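Local structure of Thiol:disulfide interchange protein (Proteus mirabilis, 4OD7) at residues D87-A92 with I114-K119; D107-T112 with E121-A126; D165-K170 with A176-D181; V63-P68 with N141-F146. The protein probably acts as a periplasmic disulfide oxidoreductase of the DsbA type, introducing disulfide bonds into proteins as they fold. The protein carries 1 engineered substitution. All coordinates share one frame; numbering follows the deposited sequence.

Contact 1: D87-A92 with I114-K119; sequences DQVSPA and INAGVK
The peptide group joining Q88 to V89 turns one face toward A116, whose CB lies above that plane toward the carbonyl end, 3.9 Å from Q88 O. At the next position the same methyl meets V89, with A116 CB 4.0 Å from V89 CG1, so a single carbon bridges a peptide surface and an aliphatic branch. Q88 adds its CB, 4.1 Å from A116 O, before a bend at chi2 (62°) carries its amide off. The pattern illustrates how a helix end can be used for packing: A116 is the first residue to leave helix 106-115, which closes in a Schellman motif. Here G117, the C-prime residue with phi 91°, donates from G117 N to I114 O at 3.0 Å, while V118 N reaches back to F113 O. The reversal brings V118 round to the same valine, though loosely, its CG2 standing 4.5 Å from V89 CG1. V89 can serve both partners because its CG1 lies beside the backbone N, chi1 -49°. The two segments belong to the helical insertion that DsbA enzymes carry within the thioredoxin fold, and helix 70-83 closes the apolar cluster with A80 against V89 and L83 against V118.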
# COMPACT_ATOMS: atom_id res chain seq x y z
N ASP A 87 3.36 -4.80 -10.42
CA ASP A 87 2.45 -4.23 -11.40
C ASP A 87 1.61 -5.23 -12.16
O ASP A 87 0.50 -4.94 -12.57
CB ASP A 87 3.27 -3.44 -12.43
CG ASP A 87 3.71 -2.09 -11.94
OD1 ASP A 87 3.38 -1.75 -10.79
OD2 ASP A 87 4.40 -1.37 -12.71
N GLN A 88 2.17 -6.41 -12.36
CA GLN A 88 1.51 -7.50 -13.06
C GLN A 88 0.44 -8.22 -12.22
O GLN A 88 -0.58 -8.56 -12.73
CB GLN A 88 2.56 -8.53 -13.54
CG GLN A 88 3.44 -8.13 -14.74
CD GLN A 88 4.34 -6.90 -14.53
OE1 GLN A 88 4.96 -6.71 -13.47
NE2 GLN A 88 4.39 -6.06 -15.55
N VAL A 89 0.69 -8.45 -10.93
CA VAL A 89 -0.21 -9.28 -10.13
C VAL A 89 -1.16 -8.42 -9.33
O VAL A 89 -2.25 -8.87 -9.00
CB VAL A 89 0.53 -10.24 -9.12
CG1 VAL A 89 1.64 -11.00 -9.80
CG2 VAL A 89 1.12 -9.49 -7.96
N SER A 90 -0.73 -7.19 -9.01
CA SER A 90 -1.55 -6.32 -8.17
C SER A 90 -2.98 -6.19 -8.73
O SER A 90 -3.92 -6.40 -7.97
CB SER A 90 -0.89 -4.96 -8.01
OG SER A 90 -1.68 -4.12 -7.20
N PRO A 91 -3.18 -5.86 -10.03
CA PRO A 91 -4.55 -5.81 -10.51
C PRO A 91 -5.32 -7.13 -10.36
O PRO A 91 -6.50 -7.14 -10.00
CB PRO A 91 -4.37 -5.41 -11.96
CG PRO A 91 -3.09 -4.71 -12.00
CD PRO A 91 -2.24 -5.40 -11.06
N ALA A 92 -4.62 -8.24 -10.60
CA ALA A 92 -5.25 -9.59 -10.54
C ALA A 92 -5.63 -10.02 -9.12
O ALA A 92 -6.62 -10.75 -8.91
CB ALA A 92 -4.31 -10.68 -11.18
N ILE A 114 0.69 -17.37 -11.30
CA ILE A 114 1.00 -18.12 -12.53
C ILE A 114 0.24 -17.58 -13.75
O ILE A 114 0.83 -17.44 -14.81
CB ILE A 114 0.71 -19.65 -12.35
CG1 ILE A 114 1.66 -20.27 -11.31
CG2 ILE A 114 0.81 -20.37 -13.70
CD1 ILE A 114 1.26 -21.66 -10.85
N ASN A 115 -1.03 -17.21 -13.60
CA ASN A 115 -1.77 -16.61 -14.71
C ASN A 115 -1.33 -15.19 -15.07
O ASN A 115 -1.54 -14.74 -16.19
CB ASN A 115 -3.21 -16.55 -14.35
CG ASN A 115 -3.86 -17.83 -14.56
OD1 ASN A 115 -3.55 -18.54 -15.50
ND2 ASN A 115 -4.74 -18.19 -13.64
N ALA A 116 -0.67 -14.52 -14.13
CA ALA A 116 -0.02 -13.23 -14.37
C ALA A 116 1.42 -13.40 -14.90
O ALA A 116 2.21 -12.45 -14.83
CB ALA A 116 -0.03 -12.39 -13.10
N GLY A 117 1.77 -14.63 -15.32
CA GLY A 117 3.05 -14.91 -15.97
C GLY A 117 4.24 -15.32 -15.12
O GLY A 117 5.34 -15.55 -15.62
N VAL A 118 4.02 -15.41 -13.82
CA VAL A 118 5.04 -15.87 -12.91
C VAL A 118 5.24 -17.40 -13.07
O VAL A 118 4.30 -18.18 -13.09
CB VAL A 118 4.63 -15.46 -11.48
CG1 VAL A 118 5.58 -16.01 -10.45
CG2 VAL A 118 4.58 -13.96 -11.38
N LYS A 119 6.49 -17.84 -13.12
CA LYS A 119 6.79 -19.23 -13.24
C LYS A 119 6.47 -19.92 -11.96
O LYS A 119 6.79 -19.40 -10.91
CB LYS A 119 8.26 -19.46 -13.60

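Contact 2: D107-T112 with E121-A126; sequences DDIRTT and EDYDAA
R110 runs out across the Y123 ring to reach D124, one long side chain serving an aromatic and an acid one position apart on the facing helix. Its chain is fully extended from CG to NE, and the closing torsion, chi4 -87°, then turns the guanidinium side-on to the acid. Two nitrogens grip two oxygens: in this side-on salt bridge R110 NE donates almost straight to the syn lone pair of D124 OD1 at 3.0 Å, and R110 NH2 reaches D124 OD2 at a longer 3.3 Å. The flat groups are only 10° out of coplanarity, a match that should hold the guanidinium against rotation and favour the charged forms of both partners.

The aliphatic part of the arginine does different work. R110 CA lies over one face of the Y123 ring, 4.1 Å from its centroid, in a CH-pi contact, and R110 CB is 3.7 Å from Y123 CE2. Y123, its CB directed at helix 106-115 and its CG anti to the backbone N, lays the ring beside R110, and Y123 OH ends 3.7 Å from I109 CG2. D124 OD1 meanwhile lies in the ring plane at its edge.

The polar rim and apolar interior thus come from neighbouring residues on each helix. The axes of segments 107-112 and 121-126 approach to 10.8 Å, with 132° between their N-to-C directions. Helix 70-83 closes the inner side with M73 and A76 against I109 and V79 against Y123, while F113 sets its ring obliquely to the tyrosine.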
# COMPACT_ATOMS: atom_id res chain seq x y z
N ASP A 107 -3.84 -21.90 -2.63
CA ASP A 107 -3.57 -22.41 -3.97
C ASP A 107 -4.06 -21.42 -5.01
O ASP A 107 -3.45 -21.24 -6.05
CB ASP A 107 -4.19 -23.78 -4.21
CG ASP A 107 -3.82 -24.36 -5.60
OD1 ASP A 107 -2.61 -24.52 -5.85
OD2 ASP A 107 -4.70 -24.63 -6.45
N ASP A 108 -5.18 -20.78 -4.75
CA ASP A 108 -5.69 -19.77 -5.65
C ASP A 108 -4.78 -18.55 -5.78
O ASP A 108 -4.68 -17.92 -6.83
CB ASP A 108 -7.06 -19.33 -5.19
CG ASP A 108 -8.08 -20.41 -5.32
OD1 ASP A 108 -7.92 -21.32 -6.16
OD2 ASP A 108 -9.06 -20.32 -4.59
N ILE A 109 -4.14 -18.16 -4.69
CA ILE A 109 -3.15 -17.10 -4.76
C ILE A 109 -2.04 -17.53 -5.72
O ILE A 109 -1.70 -16.81 -6.64
CB ILE A 109 -2.58 -16.76 -3.40
CG1 ILE A 109 -3.72 -16.42 -2.44
CG2 ILE A 109 -1.63 -15.60 -3.53
CD1 ILE A 109 -3.31 -16.08 -1.04
N ARG A 110 -1.52 -18.73 -5.51
CA ARG A 110 -0.53 -19.31 -6.41
C ARG A 110 -0.98 -19.32 -7.88
O ARG A 110 -0.24 -18.87 -8.77
CB ARG A 110 -0.20 -20.71 -5.94
CG ARG A 110 0.85 -21.42 -6.76
CD ARG A 110 1.22 -22.70 -6.12
NE ARG A 110 2.26 -23.38 -6.87
CZ ARG A 110 2.02 -24.21 -7.89
NH1 ARG A 110 0.79 -24.39 -8.32
NH2 ARG A 110 3.03 -24.82 -8.50
N THR A 111 -2.20 -19.79 -8.14
CA THR A 111 -2.74 -19.81 -9.51
C THR A 111 -2.77 -18.42 -10.09
O THR A 111 -2.50 -18.26 -11.25
CB THR A 111 -4.15 -20.39 -9.60
OG1 THR A 111 -4.13 -21.77 -9.20
CG2 THR A 111 -4.66 -20.31 -10.99
N THR A 112 -3.12 -17.43 -9.27
CA THR A 112 -3.15 -16.03 -9.71
C THR A 112 -1.81 -15.50 -10.21
O THR A 112 -1.72 -14.89 -11.27
CB THR A 112 -3.63 -15.13 -8.53
OG1 THR A 112 -4.88 -15.61 -8.04
CG2 THR A 112 -3.75 -13.66 -8.96
N GLU A 121 7.67 -22.42 -10.68
CA GLU A 121 8.83 -22.86 -9.94
C GLU A 121 9.44 -21.68 -9.17
O GLU A 121 9.89 -21.88 -8.05
CB GLU A 121 9.89 -23.46 -10.87
CG GLU A 121 10.21 -22.63 -12.11
CD GLU A 121 9.44 -22.99 -13.37
OE1 GLU A 121 8.29 -23.46 -13.27
OE2 GLU A 121 10.00 -22.75 -14.46
N ASP A 122 9.40 -20.47 -9.71
CA ASP A 122 9.92 -19.31 -8.97
C ASP A 122 9.05 -18.95 -7.76
O ASP A 122 9.54 -18.65 -6.65
CB ASP A 122 9.95 -18.09 -9.86
CG ASP A 122 11.04 -18.12 -10.86
OD1 ASP A 122 11.76 -19.13 -10.94
OD2 ASP A 122 11.13 -17.13 -11.60
N TYR A 123 7.74 -19.02 -7.97
CA TYR A 123 6.80 -18.78 -6.92
C TYR A 123 7.08 -19.77 -5.82
O TYR A 123 7.13 -19.39 -4.69
CB TYR A 123 5.36 -18.88 -7.43
CG TYR A 123 4.32 -18.55 -6.38
CD1 TYR A 123 3.78 -17.27 -6.28
CD2 TYR A 123 3.87 -19.51 -5.49
CE1 TYR A 123 2.80 -16.97 -5.31
CE2 TYR A 123 2.92 -19.21 -4.51
CZ TYR A 123 2.38 -17.94 -4.43
OH TYR A 123 1.42 -17.65 -3.47
N ASP A 124 7.27 -21.04 -6.16
CA ASP A 124 7.45 -22.05 -5.11
C ASP A 124 8.73 -21.87 -4.33
O ASP A 124 8.79 -22.22 -3.15
CB ASP A 124 7.40 -23.46 -5.69
CG ASP A 124 6.01 -23.84 -6.19
OD1 ASP A 124 5.01 -23.19 -5.74
OD2 ASP A 124 5.93 -24.81 -7.01
N ALA A 125 9.74 -21.35 -5.02
CA ALA A 125 11.04 -21.07 -4.40
C ALA A 125 10.93 -19.87 -3.48
O ALA A 125 11.41 -19.88 -2.36
CB ALA A 125 12.09 -20.82 -5.48
N ALA A 126 10.22 -18.86 -3.95
CA ALA A 126 10.12 -17.59 -3.23
C ALA A 126 9.21 -17.65 -1.99
O ALA A 126 9.52 -17.01 -1.02
CB ALA A 126 9.63 -16.48 -4.20

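Contact 3: D165-K170 with A176-D181; sequences DGISAK and AKAYSD
I167 and Y179 bring the two backbones nearest, CA to CA 6.6 Å, where the chain from I167 to A169 runs extended past a regular turn of helix 172-187. I167 directs its CB at the helix and uses its two branches differently. Its CG2, anti to the backbone N, touches the methyl of A178, with I167 CG2 3.8 Å from A178 CB. The other branch, with CG1 beside the backbone N (chi1 -71°), faces the ring of Y179; the exact placing of its terminal methyl is doubtful and nothing finer can be read from it. A178 is also approached by the backbone, since S168 O lies 4.0 Å from A178 CB.

The case shows how the loop before the C-terminal helix of a thioredoxin fold can pack back on it, chiefly through one aliphatic residue. Y175 and V182 extend the helix surface beneath I167, and M162 of strand 160-162 touches both I167 and Y179. On helix 44-51, V44 and V48 pack against the tyrosine, while F38 meets its ring edge-to-face. D165 packs on the backbone of the bound peptide and forms a salt bridge with K163.

Between the segments the cohesion is therefore van der Waals and hydrophobic, giving shape rather than directional bonds. The phenolic Y179 OH hydrogen-bonds to N164 OD1, which satisfies this polar end of a buried side chain and should help fix the ring's orientation.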
# COMPACT_ATOMS: atom_id res chain seq x y z
N ASP A 165 -8.91 12.65 4.06
CA ASP A 165 -10.17 13.41 4.04
C ASP A 165 -9.88 14.88 4.31
O ASP A 165 -10.77 15.65 4.59
CB ASP A 165 -11.18 12.86 5.05
CG ASP A 165 -10.92 13.29 6.45
OD1 ASP A 165 -9.83 13.64 6.79
OD2 ASP A 165 -11.84 13.20 7.29
N GLY A 166 -8.62 15.25 4.23
CA GLY A 166 -8.17 16.59 4.52
C GLY A 166 -7.61 17.24 3.27
O GLY A 166 -7.23 18.43 3.28
N ILE A 167 -7.54 16.47 2.19
CA ILE A 167 -7.15 16.99 0.89
C ILE A 167 -8.40 17.32 0.07
O ILE A 167 -9.32 16.51 0.01
CB ILE A 167 -6.26 15.99 0.13
CG1 ILE A 167 -4.90 15.94 0.81
CG2 ILE A 167 -6.04 16.40 -1.30
CD1 ILE A 167 -4.15 14.75 0.49
N SER A 168 -8.46 18.53 -0.46
CA SER A 168 -9.62 19.02 -1.18
C SER A 168 -9.36 19.07 -2.70
O SER A 168 -8.24 19.29 -3.15
CB SER A 168 -10.02 20.40 -0.68
OG SER A 168 -11.22 20.81 -1.30
N ALA A 169 -10.39 18.77 -3.49
CA ALA A 169 -10.25 18.71 -4.94
C ALA A 169 -11.60 18.76 -5.61
O ALA A 169 -12.63 18.40 -5.03
CB ALA A 169 -9.50 17.47 -5.37
N LYS A 170 -11.61 19.24 -6.83
CA LYS A 170 -12.86 19.37 -7.51
C LYS A 170 -13.05 18.15 -8.36
O LYS A 170 -14.06 17.99 -9.00
CB LYS A 170 -12.85 20.64 -8.35
CG LYS A 170 -12.64 21.85 -7.48
CD LYS A 170 -13.89 22.62 -7.32
CE LYS A 170 -14.06 23.12 -5.91
NZ LYS A 170 -14.48 24.54 -5.92
N ALA A 176 -5.66 13.38 -6.84
CA ALA A 176 -4.39 12.66 -6.86
C ALA A 176 -3.21 13.61 -7.08
O ALA A 176 -2.13 13.44 -6.51
CB ALA A 176 -4.43 11.64 -7.90
N LYS A 177 -3.40 14.61 -7.94
CA LYS A 177 -2.40 15.62 -8.15
C LYS A 177 -2.27 16.43 -6.89
O LYS A 177 -1.18 16.84 -6.49
CB LYS A 177 -2.77 16.47 -9.34
CG LYS A 177 -2.50 15.75 -10.63
CD LYS A 177 -2.82 16.61 -11.84
CE LYS A 177 -4.29 17.00 -11.82
NZ LYS A 177 -4.74 17.71 -13.04
N ALA A 178 -3.41 16.71 -6.29
CA ALA A 178 -3.45 17.47 -5.07
C ALA A 178 -2.80 16.67 -3.97
O ALA A 178 -2.20 17.24 -3.09
CB ALA A 178 -4.87 17.80 -4.69
N TYR A 179 -3.00 15.36 -3.97
CA TYR A 179 -2.41 14.47 -2.97
C TYR A 179 -0.91 14.48 -3.12
O TYR A 179 -0.17 14.63 -2.15
CB TYR A 179 -2.92 13.04 -3.11
CG TYR A 179 -2.72 12.19 -1.85
CD1 TYR A 179 -1.50 11.58 -1.56
CD2 TYR A 179 -3.77 11.99 -0.95
CE1 TYR A 179 -1.33 10.83 -0.41
CE2 TYR A 179 -3.61 11.24 0.18
CZ TYR A 179 -2.39 10.66 0.46
OH TYR A 179 -2.25 9.91 1.62
N SER A 180 -0.48 14.32 -4.38
CA SER A 180 0.93 14.33 -4.74
C SER A 180 1.58 15.66 -4.40
O SER A 180 2.76 15.70 -4.07
CB SER A 180 1.09 14.07 -6.24
OG SER A 180 2.41 14.38 -6.63
N ASP A 181 0.82 16.73 -4.52
CA ASP A 181 1.27 18.07 -4.16
C ASP A 181 1.60 18.15 -2.66
O ASP A 181 2.65 18.63 -2.28
CB ASP A 181 0.18 19.06 -4.53
CG ASP A 181 0.69 20.44 -4.84
OD1 ASP A 181 1.90 20.62 -5.12
OD2 ASP A 181 -0.17 21.36 -4.82

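Contact 4: V63-P68 with N141-F146; sequences VDFLGP and NAVTDF
Backbone bonds of 3.0 Å each, from D145 N to N141 O and from F146 N to A142 O, hold the last turn of helix 130-145, from which V143 meets V63 and F65. The meeting point lies where the thioredoxin fold and its helical insertion adjoin: V63 follows strand 58-62 and still hydrogen-bonds through its backbone with F28 at the end of strand 24-28, while V143 also packs on F27 of that strand. V143 shares its two methyls between the loop residues, a simple example of a branched side chain dividing itself between two partners. A chi1 of 166° carries V143 CG1 to the edge of the F65 ring, 4.0 Å from F65 CE2. The other methyl turns to the valine, V143 CG2 lying 3.8 Å from V63 CG1. Between the two loop residues D64 sends its carboxylate elsewhere, OD1 bonding to T74 OG1 and OD2 more weakly to Q140 NE2, which links the turn to helices 70-83 and 130-145. F65 also packs on the backbone of the bound peptide, placing this junction beside the ligand. Its ring is folded back by a chi1 of 55°, so that V63 CG2 sits over the ring centre, 3.8 Å above the plane.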
# COMPACT_ATOMS: atom_id res chain seq x y z
N VAL A 63 -1.49 -5.18 4.83
CA VAL A 63 -1.94 -5.38 6.19
C VAL A 63 -2.65 -6.74 6.36
O VAL A 63 -3.31 -7.23 5.47
CB VAL A 63 -2.88 -4.24 6.64
CG1 VAL A 63 -2.21 -2.85 6.47
CG2 VAL A 63 -4.21 -4.30 5.90
N ASP A 64 -2.53 -7.33 7.54
CA ASP A 64 -3.07 -8.65 7.81
C ASP A 64 -4.50 -8.60 8.23
O ASP A 64 -5.18 -9.62 8.18
CB ASP A 64 -2.31 -9.35 8.93
CG ASP A 64 -0.91 -9.75 8.57
OD1 ASP A 64 -0.46 -9.61 7.41
OD2 ASP A 64 -0.22 -10.17 9.51
N PHE A 65 -4.95 -7.43 8.68
CA PHE A 65 -6.14 -7.37 9.52
C PHE A 65 -7.47 -7.31 8.77
O PHE A 65 -8.52 -7.37 9.40
CB PHE A 65 -6.06 -6.21 10.55
CG PHE A 65 -5.80 -4.82 9.97
CD1 PHE A 65 -6.80 -4.07 9.42
CD2 PHE A 65 -4.56 -4.26 10.07
CE1 PHE A 65 -6.56 -2.82 8.93
CE2 PHE A 65 -4.31 -3.01 9.58
CZ PHE A 65 -5.32 -2.28 9.02
N LEU A 66 -7.44 -7.24 7.45
CA LEU A 66 -8.67 -7.36 6.69
C LEU A 66 -8.69 -8.70 5.98
O LEU A 66 -7.67 -9.16 5.51
CB LEU A 66 -8.81 -6.22 5.71
CG LEU A 66 -8.92 -4.82 6.33
CD1 LEU A 66 -9.03 -3.76 5.24
CD2 LEU A 66 -10.08 -4.74 7.28
N GLY A 67 -9.85 -9.35 6.01
CA GLY A 67 -10.13 -10.48 5.16
C GLY A 67 -9.71 -11.77 5.79
O GLY A 67 -8.82 -11.77 6.64
N PRO A 68 -10.34 -12.88 5.40
CA PRO A 68 -9.97 -14.18 5.96
C PRO A 68 -8.53 -14.58 5.66
O PRO A 68 -7.87 -15.14 6.53
CB PRO A 68 -10.94 -15.14 5.29
CG PRO A 68 -12.07 -14.35 4.96
CD PRO A 68 -11.54 -13.00 4.58
N ASN A 141 5.63 -5.57 11.24
CA ASN A 141 6.23 -4.64 12.20
C ASN A 141 5.95 -3.22 11.88
O ASN A 141 5.85 -2.41 12.78
CB ASN A 141 7.75 -4.77 12.24
CG ASN A 141 8.22 -6.04 12.85
OD1 ASN A 141 9.32 -6.47 12.55
ND2 ASN A 141 7.44 -6.62 13.74
N ALA A 142 5.87 -2.91 10.58
CA ALA A 142 5.54 -1.55 10.15
C ALA A 142 4.14 -1.16 10.51
O ALA A 142 3.91 -0.06 10.96
CB ALA A 142 5.72 -1.40 8.61
N VAL A 143 3.22 -2.08 10.33
CA VAL A 143 1.82 -1.83 10.67
C VAL A 143 1.70 -1.57 12.17
O VAL A 143 0.97 -0.68 12.59
CB VAL A 143 0.94 -2.97 10.16
CG1 VAL A 143 -0.45 -2.95 10.78
CG2 VAL A 143 0.87 -2.84 8.63
N THR A 144 2.44 -2.30 12.98
CA THR A 144 2.49 -2.00 14.40
C THR A 144 3.12 -0.62 14.75
O THR A 144 2.51 0.19 15.44
CB THR A 144 3.23 -3.12 15.15
OG1 THR A 144 2.46 -4.31 15.06
CG2 THR A 144 3.43 -2.82 16.62
N ASP A 145 4.31 -0.34 14.23
CA ASP A 145 5.06 0.85 14.65
C ASP A 145 4.50 2.15 14.10
O ASP A 145 4.76 3.23 14.63
CB ASP A 145 6.54 0.76 14.21
CG ASP A 145 7.25 -0.48 14.72
OD1 ASP A 145 6.70 -1.24 15.54
OD2 ASP A 145 8.40 -0.68 14.32
N PHE A 146 3.71 2.04 13.04
CA PHE A 146 3.07 3.20 12.47
C PHE A 146 1.60 3.29 12.94
O PHE A 146 0.87 4.18 12.52
CB PHE A 146 3.17 3.16 10.95
CG PHE A 146 4.56 3.37 10.42
CD1 PHE A 146 4.88 4.56 9.79
CD2 PHE A 146 5.53 2.41 10.55
CE1 PHE A 146 6.15 4.78 9.30
CE2 PHE A 146 6.79 2.62 10.06
CZ PHE A 146 7.10 3.82 9.44

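Following the chain, the segment 63-68 opens first, and contact 4 closes its long, mostly helical loop only at 141-146. Contacts 1 and 2 are both nested inside that loop and cross each other, their segments alternating as 87-92, 107-112, 114-119 and 121-126. Both use helix 106-115, and they touch directly: A92 packs on T112, and V118 on Y123. Together they interlock the inserted helices, whereas contact 4 ties the return of the insertion to the edge of the thioredoxin sheet. Contact 3 comes last, in series, closing a short loop onto the C-terminal helix across the chain's centre from contact 2, about 37 Å between their centres.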